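Local atomic coordinates of GTPase activator-like protein (Chaetomium thermophilum, PDB entry 5HIU), a protein that is the fungal counterpart of TSC2, probably acting as a GTPase activator, and is represented here by its helical N-terminal part. Residues W270-I273 with S274-R278; I234-L237 with V238-S242; L248-C251 with I252-L255. All coordinates share one frame; numbering follows the deposited sequence.

Contact 1: W270-I273 with S274-R278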
loop_
_atom_site.group_PDB
_atom_site.type_symbol
_atom_site.label_atom_id
_atom_site.label_comp_id
_atom_site.label_asym_id
_atom_site.label_seq_id
_atom_site.Cartn_x
_atom_site.Cartn_y
_atom_site.Cartn_z
ATOM N N TRP A 270 -5.447 2.209 -7.985
ATOM C CA TRP A 270 -6.790 1.916 -8.409
ATOM C C TRP A 270 -6.910 0.401 -8.476
ATOM O O TRP A 270 -7.921 -0.191 -8.066
ATOM C CB TRP A 270 -7.136 2.565 -9.744
ATOM C CG TRP A 270 -8.357 1.965 -10.249
ATOM C CD1 TRP A 270 -8.476 1.142 -11.309
ATOM C CD2 TRP A 270 -9.636 2.036 -9.638
ATOM N NE1 TRP A 270 -9.769 0.707 -11.420
ATOM C CE2 TRP A 270 -10.501 1.234 -10.392
ATOM C CE3 TRP A 270 -10.134 2.692 -8.513
ATOM C CZ2 TRP A 270 -11.841 1.089 -10.079
ATOM C CZ3 TRP A 270 -11.466 2.536 -8.192
ATOM C CH2 TRP A 270 -12.308 1.758 -8.977
ATOM N N HIS A 271 -5.850 -0.241 -8.955
ATOM C CA HIS A 271 -5.864 -1.704 -9.075
ATOM C C HIS A 271 -6.179 -2.328 -7.724
ATOM O O HIS A 271 -7.065 -3.175 -7.567
ATOM C CB HIS A 271 -4.530 -2.194 -9.605
ATOM C CG HIS A 271 -4.572 -3.603 -10.076
ATOM N ND1 HIS A 271 -4.360 -4.676 -9.232
ATOM C CD2 HIS A 271 -4.823 -4.126 -11.298
ATOM C CE1 HIS A 271 -4.470 -5.797 -9.915
ATOM N NE2 HIS A 271 -4.745 -5.491 -11.171
ATOM N N THR A 272 -5.475 -1.860 -6.716
ATOM C CA THR A 272 -5.688 -2.375 -5.383
ATOM C C THR A 272 -7.071 -2.002 -4.869
ATOM O O THR A 272 -7.737 -2.828 -4.247
ATOM C CB THR A 272 -4.559 -1.924 -4.439
ATOM O OG1 THR A 272 -3.298 -2.314 -5.006
ATOM C CG2 THR A 272 -4.695 -2.569 -3.104
ATOM N N ILE A 273 -7.522 -0.783 -5.141
ATOM C CA ILE A 273 -8.842 -0.382 -4.671
ATOM C C ILE A 273 -9.895 -1.206 -5.411
ATOM O O ILE A 273 -10.945 -1.511 -4.827
ATOM C CB ILE A 273 -9.089 1.137 -4.830
ATOM C CG1 ILE A 273 -8.261 1.919 -3.818
ATOM C CG2 ILE A 273 -10.550 1.510 -4.601
ATOM C CD1 ILE A 273 -8.106 3.377 -4.196
ATOM N N SER A 274 -9.634 -1.571 -6.677
ATOM C CA SER A 274 -10.648 -2.289 -7.439
ATOM C C SER A 274 -10.870 -3.639 -6.804
ATOM O O SER A 274 -12.018 -4.049 -6.568
ATOM C CB SER A 274 -10.298 -2.433 -8.922
ATOM O OG SER A 274 -8.957 -2.846 -9.091
ATOM N N ILE A 275 -9.769 -4.317 -6.490
ATOM C CA ILE A 275 -9.852 -5.618 -5.846
ATOM C C ILE A 275 -10.741 -5.484 -4.620
ATOM O O ILE A 275 -11.729 -6.201 -4.484
ATOM C CB ILE A 275 -8.461 -6.148 -5.466
ATOM C CG1 ILE A 275 -7.710 -6.563 -6.734
ATOM C CG2 ILE A 275 -8.584 -7.319 -4.513
ATOM C CD1 ILE A 275 -6.197 -6.533 -6.623
ATOM N N ILE A 276 -10.417 -4.540 -3.747
ATOM C CA ILE A 276 -11.190 -4.361 -2.518
ATOM C C ILE A 276 -12.684 -4.120 -2.814
ATOM O O ILE A 276 -13.574 -4.633 -2.106
ATOM C CB ILE A 276 -10.646 -3.191 -1.674
ATOM C CG1 ILE A 276 -9.210 -3.471 -1.249
ATOM C CG2 ILE A 276 -11.516 -2.969 -0.439
ATOM C CD1 ILE A 276 -8.480 -2.267 -0.705
ATOM N N CYS A 277 -12.946 -3.327 -3.848
ATOM C CA CYS A 277 -14.314 -2.964 -4.210
ATOM C C CYS A 277 -15.133 -4.162 -4.679
ATOM O O CYS A 277 -16.317 -4.278 -4.350
ATOM C CB CYS A 277 -14.309 -1.884 -5.283
ATOM S SG CYS A 277 -14.133 -0.247 -4.552
ATOM N N ARG A 278 -14.488 -5.051 -5.431
ATOM C CA ARG A 278 -15.140 -6.241 -5.934
ATOM C C ARG A 278 -15.204 -7.380 -4.905
ATOM O O ARG A 278 -15.462 -8.523 -5.265
ATOM C CB ARG A 278 -14.428 -6.709 -7.198
ATOM C CG ARG A 278 -14.619 -5.775 -8.377
ATOM C CD ARG A 278 -13.763 -6.214 -9.549
ATOM N NE ARG A 278 -12.364 -5.912 -9.278
ATOM C CZ ARG A 278 -11.322 -6.579 -9.767
ATOM N NH1 ARG A 278 -11.495 -7.617 -10.573
ATOM N NH2 ARG A 278 -10.089 -6.204 -9.436
#

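Contact 2: I234-L237 with V238-S242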
loop_
_atom_site.group_PDB
_atom_site.type_symbol
_atom_site.label_atom_id
_atom_site.label_comp_id
_atom_site.label_asym_id
_atom_site.label_seq_id
_atom_site.Cartn_x
_atom_site.Cartn_y
_atom_site.Cartn_z
ATOM N N ILE A 234 -0.445 -4.435 0.270
ATOM C CA ILE A 234 -1.872 -4.427 0.519
ATOM C C ILE A 234 -2.602 -5.199 -0.548
ATOM O O ILE A 234 -3.506 -5.950 -0.247
ATOM C CB ILE A 234 -2.407 -2.988 0.645
ATOM C CG1 ILE A 234 -1.954 -2.413 1.981
ATOM C CG2 ILE A 234 -3.936 -2.955 0.580
ATOM C CD1 ILE A 234 -1.984 -0.903 1.999
ATOM N N GLU A 235 -2.199 -5.021 -1.798
ATOM C CA GLU A 235 -2.703 -5.857 -2.889
ATOM C C GLU A 235 -2.548 -7.306 -2.459
ATOM O O GLU A 235 -3.470 -8.081 -2.579
ATOM C CB GLU A 235 -1.925 -5.549 -4.158
ATOM C CG GLU A 235 -2.339 -6.262 -5.435
ATOM C CD GLU A 235 -1.418 -5.936 -6.619
ATOM O OE1 GLU A 235 -0.513 -5.081 -6.494
ATOM O OE2 GLU A 235 -1.584 -6.536 -7.696
ATOM N N SER A 236 -1.393 -7.664 -1.915
ATOM C CA SER A 236 -1.160 -9.027 -1.533
ATOM C C SER A 236 -2.154 -9.435 -0.498
ATOM O O SER A 236 -2.757 -10.509 -0.604
ATOM C CB SER A 236 0.224 -9.216 -0.955
ATOM O OG SER A 236 1.109 -9.573 -1.977
ATOM N N LEU A 237 -2.310 -8.604 0.526
ATOM C CA LEU A 237 -3.221 -8.966 1.578
ATOM C C LEU A 237 -4.540 -9.314 0.953
ATOM O O LEU A 237 -5.044 -10.430 1.130
ATOM C CB LEU A 237 -3.399 -7.854 2.595
ATOM C CG LEU A 237 -2.290 -7.783 3.630
ATOM C CD1 LEU A 237 -2.667 -6.749 4.677
ATOM C CD2 LEU A 237 -2.052 -9.125 4.305
ATOM N N VAL A 238 -5.082 -8.382 0.180
ATOM C CA VAL A 238 -6.424 -8.582 -0.361
ATOM C C VAL A 238 -6.454 -9.725 -1.359
ATOM O O VAL A 238 -7.406 -10.458 -1.415
ATOM C CB VAL A 238 -7.059 -7.296 -0.944
ATOM C CG1 VAL A 238 -7.199 -6.239 0.141
ATOM C CG2 VAL A 238 -6.255 -6.743 -2.099
ATOM N N THR A 239 -5.408 -9.896 -2.138
ATOM C CA THR A 239 -5.411 -10.952 -3.116
ATOM C C THR A 239 -5.350 -12.309 -2.420
ATOM O O THR A 239 -6.099 -13.219 -2.774
ATOM C CB THR A 239 -4.243 -10.808 -4.119
ATOM O OG1 THR A 239 -4.247 -9.505 -4.707
ATOM C CG2 THR A 239 -4.366 -11.804 -5.235
ATOM N N PHE A 240 -4.486 -12.457 -1.422
ATOM C CA PHE A 240 -4.214 -13.804 -0.849
ATOM C C PHE A 240 -4.706 -14.091 0.563
ATOM O O PHE A 240 -4.716 -15.232 0.966
ATOM C CB PHE A 240 -2.732 -14.093 -0.914
ATOM C CG PHE A 240 -2.179 -14.032 -2.301
ATOM C CD1 PHE A 240 -2.492 -15.016 -3.223
ATOM C CD2 PHE A 240 -1.354 -12.983 -2.694
ATOM C CE1 PHE A 240 -1.988 -14.957 -4.514
ATOM C CE2 PHE A 240 -0.846 -12.929 -3.986
ATOM C CZ PHE A 240 -1.164 -13.906 -4.892
ATOM N N GLY A 241 -5.114 -13.063 1.291
ATOM C CA GLY A 241 -5.695 -13.204 2.620
ATOM C C GLY A 241 -6.858 -12.246 2.765
ATOM O O GLY A 241 -7.728 -12.189 1.879
ATOM N N SER A 242 -6.866 -11.472 3.856
ATOM C CA SER A 242 -7.948 -10.519 4.126
ATOM C C SER A 242 -7.580 -9.375 5.048
ATOM O O SER A 242 -6.825 -9.535 5.984
ATOM C CB SER A 242 -9.154 -11.215 4.720
ATOM O OG SER A 242 -10.107 -10.258 5.162
#

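Contact 3: L248-C251 with I252-L255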
loop_
_atom_site.group_PDB
_atom_site.type_symbol
_atom_site.label_atom_id
_atom_site.label_comp_id
_atom_site.label_asym_id
_atom_site.label_seq_id
_atom_site.Cartn_x
_atom_site.Cartn_y
_atom_site.Cartn_z
ATOM N N LEU A 248 -10.474 -1.265 7.256
ATOM C CA LEU A 248 -10.909 -0.912 5.913
ATOM C C LEU A 248 -10.907 0.590 5.713
ATOM O O LEU A 248 -10.292 1.077 4.784
ATOM C CB LEU A 248 -12.302 -1.488 5.627
ATOM C CG LEU A 248 -12.761 -1.533 4.163
ATOM C CD1 LEU A 248 -11.902 -2.483 3.339
ATOM C CD2 LEU A 248 -14.229 -1.935 4.092
ATOM N N LYS A 249 -11.568 1.330 6.589
ATOM C CA LYS A 249 -11.578 2.775 6.457
ATOM C C LYS A 249 -10.159 3.285 6.204
ATOM O O LYS A 249 -9.920 4.043 5.260
ATOM C CB LYS A 249 -12.171 3.437 7.700
ATOM C CG LYS A 249 -12.207 4.957 7.621
ATOM C CD LYS A 249 -12.943 5.588 8.787
ATOM C CE LYS A 249 -12.713 7.090 8.769
ATOM N NZ LYS A 249 -13.658 7.872 9.619
ATOM N N TYR A 250 -9.217 2.843 7.032
ATOM C CA TYR A 250 -7.861 3.365 6.984
ATOM C C TYR A 250 -7.166 2.986 5.663
ATOM O O TYR A 250 -6.567 3.852 5.015
ATOM C CB TYR A 250 -7.078 2.906 8.232
ATOM C CG TYR A 250 -7.469 3.610 9.543
ATOM C CD1 TYR A 250 -8.590 4.447 9.620
ATOM C CD2 TYR A 250 -6.715 3.422 10.706
ATOM C CE1 TYR A 250 -8.924 5.088 10.799
ATOM C CE2 TYR A 250 -7.046 4.058 11.892
ATOM C CZ TYR A 250 -8.152 4.888 11.925
ATOM O OH TYR A 250 -8.502 5.525 13.081
ATOM N N CYS A 251 -7.253 1.726 5.243
ATOM C CA CYS A 251 -6.759 1.352 3.897
ATOM C C CYS A 251 -7.367 2.233 2.780
ATOM O O CYS A 251 -6.657 2.789 1.944
ATOM C CB CYS A 251 -7.083 -0.098 3.604
ATOM S SG CYS A 251 -6.214 -1.243 4.681
ATOM N N ILE A 252 -8.683 2.389 2.804
ATOM C CA ILE A 252 -9.360 3.230 1.831
ATOM C C ILE A 252 -8.904 4.681 1.952
ATOM O O ILE A 252 -8.562 5.307 0.932
ATOM C CB ILE A 252 -10.903 3.127 1.929
ATOM C CG1 ILE A 252 -11.387 1.695 1.657
ATOM C CG2 ILE A 252 -11.563 4.052 0.927
ATOM C CD1 ILE A 252 -10.908 1.094 0.343
ATOM N N GLN A 253 -8.884 5.223 3.174
ATOM C CA GLN A 253 -8.284 6.549 3.373
ATOM C C GLN A 253 -6.942 6.608 2.655
ATOM O O GLN A 253 -6.716 7.468 1.793
ATOM C CB GLN A 253 -8.041 6.873 4.846
ATOM C CG GLN A 253 -9.223 7.480 5.566
ATOM C CD GLN A 253 -8.812 8.222 6.825
ATOM O OE1 GLN A 253 -7.866 7.827 7.508
ATOM N NE2 GLN A 253 -9.528 9.299 7.145
ATOM N N VAL A 254 -6.051 5.688 2.993
ATOM C CA VAL A 254 -4.680 5.864 2.555
ATOM C C VAL A 254 -4.595 5.697 1.061
ATOM O O VAL A 254 -4.015 6.543 0.373
ATOM C CB VAL A 254 -3.705 4.934 3.289
ATOM C CG1 VAL A 254 -2.360 4.889 2.591
ATOM C CG2 VAL A 254 -3.538 5.408 4.720
ATOM N N LEU A 255 -5.170 4.611 0.562
ATOM C CA LEU A 255 -5.206 4.330 -0.895
ATOM C C LEU A 255 -5.936 5.391 -1.724
ATOM O O LEU A 255 -5.473 5.738 -2.808
ATOM C CB LEU A 255 -5.905 3.020 -1.157
ATOM C CG LEU A 255 -5.194 1.819 -0.615
ATOM C CD1 LEU A 255 -6.209 0.713 -0.374
ATOM C CD2 LEU A 255 -4.121 1.407 -1.599
#

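Contact 1: W270-I273 with S274-R278
Ser274 sits one turn above Trp270, its CB lying 3.8 Å over one face of the indole and displaced toward the rim of the ring. The tryptophan reaches this place because CG is anti to the backbone N (chi1 166°), which swings the ring up along the helix. Ser274 itself sets OG between the backbone N and the carbonyl carbon (chi1 46°), turning the hydroxyl back onto the preceding turn, where it donates to His271 O. Such a serine bond to the carbonyl three residues earlier is common in helices, here near a C-terminal end. At 2.5 Å from Ser274 OG to His271 O, the modelled bond is doubtful in length. His271 O also accepts the regular helical bond from Ile275 N, at 3.1 Å.

One residue further on, the side chains of His271 and Ile275 cross obliquely, His271 ND1 lying 3.7 Å from Ile275 CD1. Ile273 CG2 meets Cys277 SG at 4.0 Å. Arg278, the first residue to leave helical geometry, folds its side chain back so that its NE makes a weak bond to Ser274 O, 3.3 Å long.

The loop residue Tyr331 touches Trp270, Ser274 and Arg278. Helix 266-277 packs against three neighbouring helices: Thr272 leans on Ile231 of helix 224-240, Cys277 on Thr285 of helix 281-294, and Trp270 on His259 of helix 245-261. The indole has a cation-pi partner in Lys321 of helix 302-322.

Contact 2: I234-L237 with V238-S242
Thr239 grips the carbonyl of Glu235 twice, through its backbone N and through its hydroxyl, each at 2.7 Å from Glu235 O. The two donors arrive differently: Thr239 N comes nearly head-on, whereas OG1 stands above the carbonyl plane, 50° out of it. OG1 lies beside the backbone N of its own residue, anti to the carbonyl carbon (chi1 -53°), and this torsion carries it down toward the preceding turn.

The other hydrogen bonds across the turn are those of the helix backbone, from Val238 N to Ile234 O, from Phe240 N to Ser236 O, and from Gly241 N to Leu237 O. This last one closes the final turn just where Gly241 leaves helical geometry. The carboxylate of Glu235 has its polar partner outside, OE1 being bonded to His232 ND1.

Van der Waals contacts fill in the rest. Glu235 and Thr239 run side by side in the same direction, Glu235 CG 3.8 Å from Thr239 OG1. Val238 CG2, which lies between the backbone N and the carbonyl carbon of its own residue, is pressed to 3.1 Å from Glu235 O. Phe240 CD2 approaches Ser236 O at 3.5 Å, and the adjoining residue Thr239 places its CG2 3.8 Å above the centre of the Phe240 ring.

Around this end of helix 224-240, Ile234 and Leu237 pack on helix 204-219, Ser236 and Phe240 on helix 179-198, and Val238 on helix 266-277.

Contact 3: L248-C251 with I252-L255
Leu248 and Ile252 meet one turn apart on helix 245-261, a mid-chain helix of an elongated array of stacked helices, consistent with an alpha-solenoid, with Leu248 CG 4.3 Å from Ile252 CG1. Cys251 and Leu255 make a second apolar pair, in which Cys251 CB lies 4.2 Å from Leu255 CD1. With CG beside its own backbone N and anti to the carbonyl carbon (chi1 -65°), Leu255 leans on the preceding turn, its CD1 3.1 Å from Cys251 O, a tight approach.

Tyr250 and Gln253, a more polar pair, point the same way and lie alongside one another, ring and amide planes only 20° apart, with Gln253 OE1 4.1 Å from Tyr250 CD1. Beside them Lys249, fully extended, brings CE to 4.2 Å from Gln253 NE2.

The helix backbone fixes the spacing: Ile252 N bonds to Leu248 O at 2.9 Å, and Gln253, Val254 and Leu255 follow suit.

Farther out, helix 204-219 meets Cys251 through Ile211 and Val254 through Leu215 and Cys218, while helix 281-294 offers Ser284 and Ile288 to Leu248 and Phe292 to Gln253. At the C-terminal side the hydroxyl OG of Ser257 bonds to Gln253 O.

In the fold
Contact 2 lies on helix 224-240, contact 3 on helix 245-261 and contact 1 on helix 266-277, three helices consecutive in the chain; contact 1 touches both others. Against contact 2, centres about 11 Å apart, Ile275 CG2 reaches Val238 CG2 at 3.4 Å and His271 ND1 lies 3.7 Å from Glu235 OE2, a packing contact rather than a bond. Against contact 3, centres about 12 Å apart, Ile273 CG1 meets Leu255 CB at 3.7 Å. Ile276 bridges the two: CG1 is 3.7 Å from Val238 CG1, and CG2 is 3.8 Å from Leu248 CD1. Contacts 2 and 3 do not touch: centres about 14 Å apart, nearest atoms about 4 Å.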